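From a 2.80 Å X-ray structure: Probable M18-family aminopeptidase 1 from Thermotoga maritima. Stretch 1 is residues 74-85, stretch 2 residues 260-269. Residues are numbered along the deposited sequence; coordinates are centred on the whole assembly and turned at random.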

ATOM      1  N   ALA A  74      46.757 -31.081   0.085  1.00 12.98           N
ATOM      2  CA  ALA A  74      47.526 -30.537  -1.022  1.00 12.98           C
ATOM      3  C   ALA A  74      48.461 -31.627  -1.551  1.00 12.98           C
ATOM      4  O   ALA A  74      49.120 -32.321  -0.781  1.00 12.98           O
ATOM      5  N   ALA A  75      48.500 -31.785  -2.866  1.00 19.34           N
ATOM      6  CA  ALA A  75      49.353 -32.792  -3.475  1.00 20.42           C
ATOM      7  C   ALA A  75      50.290 -32.145  -4.477  1.00 21.28           C
ATOM      8  O   ALA A  75      49.850 -31.419  -5.364  1.00 22.13           O
ATOM      9  N   PHE A  76      51.585 -32.400  -4.332  1.00 18.35           N
ATOM     10  CA  PHE A  76      52.551 -31.832  -5.254  1.00 18.63           C
ATOM     11  C   PHE A  76      53.337 -32.901  -5.989  1.00 18.53           C
ATOM     12  O   PHE A  76      53.317 -34.085  -5.639  1.00 18.74           O
ATOM     13  N   ARG A  77      54.013 -32.450  -7.035  1.00 27.21           N
ATOM     14  CA  ARG A  77      54.890 -33.276  -7.845  1.00 26.79           C
ATOM     15  C   ARG A  77      56.051 -32.333  -8.120  1.00 27.69           C
ATOM     16  O   ARG A  77      56.176 -31.779  -9.213  1.00 27.81           O
ATOM     17  N   VAL A  78      56.859 -32.112  -7.085  1.00 24.39           N
ATOM     18  CA  VAL A  78      58.019 -31.241  -7.186  1.00 25.28           C
ATOM     19  C   VAL A  78      58.940 -31.917  -8.182  1.00 26.03           C
ATOM     20  O   VAL A  78      59.255 -33.102  -8.041  1.00 26.86           O
ATOM     21  N   VAL A  79      59.361 -31.163  -9.189  1.00 14.92           N
ATOM     22  CA  VAL A  79      60.202 -31.703 -10.238  1.00 14.55           C
ATOM     23  C   VAL A  79      61.406 -30.815 -10.533  1.00 15.78           C
ATOM     24  O   VAL A  79      62.255 -31.150 -11.359  1.00 16.17           O
ATOM     25  N   ASP A  80      61.484 -29.683  -9.847  1.00 21.93           N
ATOM     26  CA  ASP A  80      62.596 -28.764 -10.038  1.00 22.48           C
ATOM     27  C   ASP A  80      62.715 -27.880  -8.804  1.00 22.92           C
ATOM     28  O   ASP A  80      62.113 -28.167  -7.768  1.00 23.67           O
ATOM     29  N   ASP A  81      63.499 -26.818  -8.904  1.00 25.67           N
ATOM     30  CA  ASP A  81      63.669 -25.893  -7.800  1.00 25.52           C
ATOM     31  C   ASP A  81      62.355 -25.102  -7.677  1.00 25.96           C
ATOM     32  O   ASP A  81      61.901 -24.501  -8.653  1.00 26.06           O
ATOM     33  N   LEU A  82      61.734 -25.105  -6.499  1.00 21.28           N
ATOM     34  CA  LEU A  82      60.478 -24.372  -6.328  1.00 21.52           C
ATOM     35  C   LEU A  82      60.595 -22.914  -6.708  1.00 22.00           C
ATOM     36  O   LEU A  82      59.588 -22.261  -6.977  1.00 22.70           O
ATOM     37  N   LYS A  83      61.819 -22.396  -6.717  1.00 21.54           N
ATOM     38  CA  LYS A  83      62.020 -21.000  -7.073  1.00 21.55           C
ATOM     39  C   LYS A  83      61.531 -20.729  -8.489  1.00 21.25           C
ATOM     40  O   LYS A  83      61.222 -19.595  -8.838  1.00 21.10           O
ATOM     41  N   ARG A  84      61.451 -21.776  -9.302  1.00 27.04           N
ATOM     42  CA  ARG A  84      60.981 -21.614 -10.672  1.00 27.56           C
ATOM     43  C   ARG A  84      59.455 -21.539 -10.691  1.00 26.85           C
ATOM     44  O   ARG A  84      58.845 -21.395 -11.753  1.00 26.45           O
ATOM     45  N   GLY A  85      58.852 -21.632  -9.507  1.00 26.45           N
ATOM     46  CA  GLY A  85      57.406 -21.582  -9.385  1.00 25.35           C
ATOM     47  C   GLY A  85      56.784 -22.906  -9.775  1.00 25.16           C
ATOM     48  O   GLY A  85      57.487 -23.834 -10.179  1.00 25.65           O
ATOM     49  N   ALA A 260      44.350 -35.026 -13.703  1.00 25.37           N
ATOM     50  CA  ALA A 260      45.332 -34.317 -14.512  1.00 25.09           C
ATOM     51  C   ALA A 260      46.687 -34.414 -13.820  1.00 25.41           C
ATOM     52  O   ALA A 260      47.690 -34.765 -14.441  1.00 25.66           O
ATOM     53  N   LEU A 261      46.706 -34.111 -12.526  1.00 21.03           N
ATOM     54  CA  LEU A 261      47.931 -34.164 -11.736  1.00 21.12           C
ATOM     55  C   LEU A 261      48.621 -35.496 -11.919  1.00 21.77           C
ATOM     56  O   LEU A 261      49.828 -35.555 -12.135  1.00 22.20           O
ATOM     57  N   LEU A 262      47.838 -36.567 -11.838  1.00 28.07           N
ATOM     58  CA  LEU A 262      48.363 -37.919 -11.958  1.00 27.48           C
ATOM     59  C   LEU A 262      48.886 -38.340 -13.330  1.00 28.02           C
ATOM     60  O   LEU A 262      49.774 -39.191 -13.413  1.00 28.46           O
ATOM     61  N   SER A 263      48.362 -37.756 -14.405  1.00 12.03           N
ATOM     62  CA  SER A 263      48.798 -38.165 -15.732  1.00 12.76           C
ATOM     63  C   SER A 263      49.563 -37.114 -16.513  1.00 13.65           C
ATOM     64  O   SER A 263      49.842 -37.285 -17.697  1.00 13.85           O
ATOM     65  N   ALA A 264      49.919 -36.028 -15.858  1.00 22.95           N
ATOM     66  CA  ALA A 264      50.647 -34.989 -16.555  1.00 24.88           C
ATOM     67  C   ALA A 264      52.138 -35.316 -16.677  1.00 26.54           C
ATOM     68  O   ALA A 264      52.693 -36.086 -15.887  1.00 27.15           O
ATOM     69  N   ASN A 265      52.770 -34.739 -17.696  1.00 29.42           N
ATOM     70  CA  ASN A 265      54.202 -34.886 -17.925  1.00 30.66           C
ATOM     71  C   ASN A 265      54.699 -33.468 -17.669  1.00 30.77           C
ATOM     72  O   ASN A 265      54.816 -32.657 -18.590  1.00 31.54           O
ATOM     73  N   PRO A 266      54.963 -33.143 -16.394  1.00 20.89           N
ATOM     74  CA  PRO A 266      55.434 -31.828 -15.960  1.00 21.12           C
ATOM     75  C   PRO A 266      56.776 -31.413 -16.542  1.00 21.71           C
ATOM     76  O   PRO A 266      57.623 -32.248 -16.854  1.00 20.71           O
ATOM     77  N   GLU A 267      56.957 -30.106 -16.680  1.00 40.29           N
ATOM     78  CA  GLU A 267      58.198 -29.553 -17.194  1.00 41.50           C
ATOM     79  C   GLU A 267      58.648 -28.603 -16.100  1.00 40.48           C
ATOM     80  O   GLU A 267      59.792 -28.167 -16.049  1.00 41.02           O
ATOM     81  N   LYS A 268      57.707 -28.324 -15.207  1.00 30.34           N
ATOM     82  CA  LYS A 268      57.884 -27.426 -14.076  1.00 29.07           C
ATOM     83  C   LYS A 268      57.082 -28.069 -12.937  1.00 27.98           C
ATOM     84  O   LYS A 268      56.082 -28.734 -13.192  1.00 27.93           O
ATOM     85  N   SER A 269      57.511 -27.906 -11.695  1.00 20.97           N
ATOM     86  CA  SER A 269      56.764 -28.499 -10.590  1.00 19.74           C
ATOM     87  C   SER A 269      55.279 -28.184 -10.737  1.00 19.08           C
ATOM     88  O   SER A 269      54.910 -27.089 -11.161  1.00 19.87           O
TER

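The end of a strand and the loop that follows it (residues 74-85) pack against the C-terminal turn of a helix and its trailing segment (residues 260-269), burying 635 Å² in total. Ala 74 lies beyond reach, but Ala 75 points toward the second stretch, and its CB meets CD2 of Leu 261 at 3.7 Å. The CA-to-CB bond of that leucine (chi1 t, chi2 p) points sideways to the first stretch, and the end of its side chain comes nearer. Phe 76, with chi1 m, points sideways and makes no contact.

Arg 77 makes the largest contribution from its stretch. Its CA-to-CB bond points toward the second stretch, and the m, t, p side chain reaches the helix end, where Arg 77 CD packs 3.9 Å from Leu 261 CD1 and the guanidinium meets carbonyl oxygens. Arg 77 NH1 donates to Leu 261 O at 2.8 Å and to Ala 264 O at 2.9 Å, while Arg 77 NH2 adds a weak hydrogen bond to Ala 264 O at 3.4 Å. Both acceptors lie near the guanidinium plane, leaving one face to be covered by Pro 266, whose CD is 3.3 Å from Arg 77 NH2.

Val 78 (t) points away overall, yet its CG1 lies 3.7 Å from Ser 269 OG. Ser 269, with chi1 m, places this hydroxyl oxygen against the backbone of the loop: Val 79 N donates to Ser 269 OG at 2.9 Å with nearly linear geometry, and Asp 80 N adds a weak bond to the same OG at 3.3 Å. Val 79 (t) points toward the second stretch, with its CG2 4.4 Å from Pro 266 CB.

Leu 82 points away, but its m, t conformation returns CD2 to 4.0 Å from Ser 269 OG. Finally, the fully extended Lys 268 (all t) runs alongside the 3-10 segment's end, its CE 3.0 Å from Arg 84 O and 3.2 Å from Gly 85 O.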

ATOM      1  CB  ALA A  74      48.325 -29.329  -0.553  1.00 20.46           C
ATOM      2  CB  ALA A  75      48.510 -33.845  -4.169  1.00  9.79           C
ATOM      3  CB  PHE A  76      53.550 -30.924  -4.531  1.00 16.24           C
ATOM      4  CG  PHE A  76      52.914 -29.869  -3.682  1.00 16.73           C
ATOM      5  CD1 PHE A  76      52.767 -30.060  -2.307  1.00 16.24           C
ATOM      6  CD2 PHE A  76      52.447 -28.685  -4.252  1.00 17.23           C
ATOM      7  CE1 PHE A  76      52.164 -29.089  -1.517  1.00 16.24           C
ATOM      8  CE2 PHE A  76      51.840 -27.707  -3.467  1.00 16.24           C
ATOM      9  CZ  PHE A  76      51.697 -27.907  -2.100  1.00 16.24           C
ATOM     10  CB  ARG A  77      54.212 -33.719  -9.147  1.00 19.44           C
ATOM     11  CG  ARG A  77      53.287 -34.904  -8.969  1.00 19.50           C
ATOM     12  CD  ARG A  77      52.750 -35.404 -10.292  1.00 19.99           C
ATOM     13  NE  ARG A  77      53.819 -35.855 -11.177  1.00 19.18           N
ATOM     14  CZ  ARG A  77      53.635 -36.246 -12.438  1.00 18.01           C
ATOM     15  NH1 ARG A  77      52.419 -36.244 -12.968  1.00 18.63           N
ATOM     16  NH2 ARG A  77      54.671 -36.627 -13.176  1.00 19.24           N
ATOM     17  CB  VAL A  78      58.725 -31.096  -5.834  1.00 16.96           C
ATOM     18  CG1 VAL A  78      59.956 -30.242  -5.988  1.00 15.69           C
ATOM     19  CG2 VAL A  78      57.780 -30.468  -4.828  1.00 18.17           C
ATOM     20  CB  VAL A  79      59.345 -31.912 -11.511  1.00 11.64           C
ATOM     21  CG1 VAL A  79      60.202 -32.288 -12.690  1.00  9.94           C
ATOM     22  CG2 VAL A  79      58.320 -33.011 -11.253  1.00  9.61           C
ATOM     23  CB  ASP A  80      62.364 -27.894 -11.272  1.00 32.04           C
ATOM     24  CG  ASP A  80      63.658 -27.320 -11.831  1.00 35.75           C
ATOM     25  OD1 ASP A  80      64.530 -26.915 -11.031  1.00 38.64           O
ATOM     26  OD2 ASP A  80      63.804 -27.267 -13.071  1.00 36.48           O
ATOM     27  CB  ASP A  81      64.845 -24.965  -8.118  1.00 38.16           C
ATOM     28  CG  ASP A  81      65.083 -23.927  -7.048  1.00 39.23           C
ATOM     29  OD1 ASP A  81      65.969 -23.077  -7.260  1.00 39.63           O
ATOM     30  OD2 ASP A  81      64.397 -23.955  -6.004  1.00 42.00           O
ATOM     31  CB  LEU A  82      59.960 -24.445  -4.895  1.00 20.69           C
ATOM     32  CG  LEU A  82      59.172 -25.677  -4.458  1.00 22.27           C
ATOM     33  CD1 LEU A  82      58.281 -25.265  -3.278  1.00 24.04           C
ATOM     34  CD2 LEU A  82      58.320 -26.217  -5.608  1.00 20.97           C
ATOM     35  CB  LYS A  83      63.497 -20.608  -6.938  1.00 29.83           C
ATOM     36  CG  LYS A  83      63.921 -20.253  -5.517  1.00 28.33           C
ATOM     37  CD  LYS A  83      65.169 -19.381  -5.524  1.00 29.78           C
ATOM     38  CE  LYS A  83      66.444 -20.184  -5.705  1.00 27.89           C
ATOM     39  NZ  LYS A  83      66.847 -20.857  -4.439  1.00 28.34           N
ATOM     40  CB  ARG A  84      61.452 -22.781 -11.535  1.00 47.13           C
ATOM     41  CG  ARG A  84      62.934 -23.043 -11.429  1.00 50.82           C
ATOM     42  CD  ARG A  84      63.394 -23.999 -12.505  1.00 59.37           C
ATOM     43  NE  ARG A  84      63.273 -23.417 -13.838  1.00 64.19           N
ATOM     44  CZ  ARG A  84      63.859 -22.285 -14.215  1.00 69.04           C
ATOM     45  NH1 ARG A  84      64.608 -21.602 -13.358  1.00 69.31           N
ATOM     46  NH2 ARG A  84      63.708 -21.842 -15.455  1.00 70.92           N
ATOM     47  CB  ALA A 260      44.928 -32.863 -14.671  1.00  1.76           C
ATOM     48  CB  LEU A 261      47.629 -33.976 -10.242  1.00  9.54           C
ATOM     49  CG  LEU A 261      48.835 -34.124  -9.303  1.00  9.22           C
ATOM     50  CD1 LEU A 261      49.786 -32.969  -9.557  1.00  9.22           C
ATOM     51  CD2 LEU A 261      48.412 -34.131  -7.846  1.00  9.22           C
ATOM     52  CB  LEU A 262      47.301 -38.927 -11.505  1.00  3.43           C
ATOM     53  CG  LEU A 262      46.786 -38.791 -10.072  1.00  3.43           C
ATOM     54  CD1 LEU A 262      45.918 -39.988  -9.741  1.00  3.43           C
ATOM     55  CD2 LEU A 262      47.951 -38.702  -9.100  1.00  3.43           C
ATOM     56  CB  SER A 263      47.595 -38.628 -16.552  1.00 14.57           C
ATOM     57  OG  SER A 263      46.734 -37.542 -16.825  1.00 15.56           O
ATOM     58  CB  ALA A 264      50.457 -33.657 -15.834  1.00 22.43           C
ATOM     59  CB  ASN A 265      54.470 -35.312 -19.362  1.00 59.36           C
ATOM     60  CG  ASN A 265      53.840 -36.644 -19.687  1.00 64.69           C
ATOM     61  OD1 ASN A 265      54.135 -37.652 -19.046  1.00 68.83           O
ATOM     62  ND2 ASN A 265      52.958 -36.660 -20.682  1.00 65.69           N
ATOM     63  CB  PRO A 266      55.503 -31.967 -14.441  1.00 28.75           C
ATOM     64  CG  PRO A 266      54.551 -33.081 -14.143  1.00 28.60           C
ATOM     65  CD  PRO A 266      54.838 -34.046 -15.240  1.00 28.27           C
ATOM     66  CB  GLU A 267      57.931 -28.791 -18.490  1.00110.10           C
ATOM     67  CG  GLU A 267      59.143 -28.643 -19.386  1.00115.45           C
ATOM     68  CD  GLU A 267      58.786 -28.088 -20.750  1.00125.13           C
ATOM     69  OE1 GLU A 267      57.856 -28.631 -21.385  1.00126.59           O
ATOM     70  OE2 GLU A 267      59.437 -27.115 -21.190  1.00129.99           O
ATOM     71  CB  LYS A 268      57.300 -26.067 -14.471  1.00 35.82           C
ATOM     72  CG  LYS A 268      57.197 -25.017 -13.391  1.00 36.41           C
ATOM     73  CD  LYS A 268      56.483 -23.789 -13.953  1.00 34.34           C
ATOM     74  CE  LYS A 268      56.438 -22.651 -12.953  1.00 33.59           C
ATOM     75  NZ  LYS A 268      55.726 -21.450 -13.480  1.00 35.47           N
ATOM     76  CB  SER A 269      57.247 -27.950  -9.242  1.00 38.67           C
ATOM     77  OG  SER A 269      58.522 -28.454  -8.881  1.00 39.58           O
TER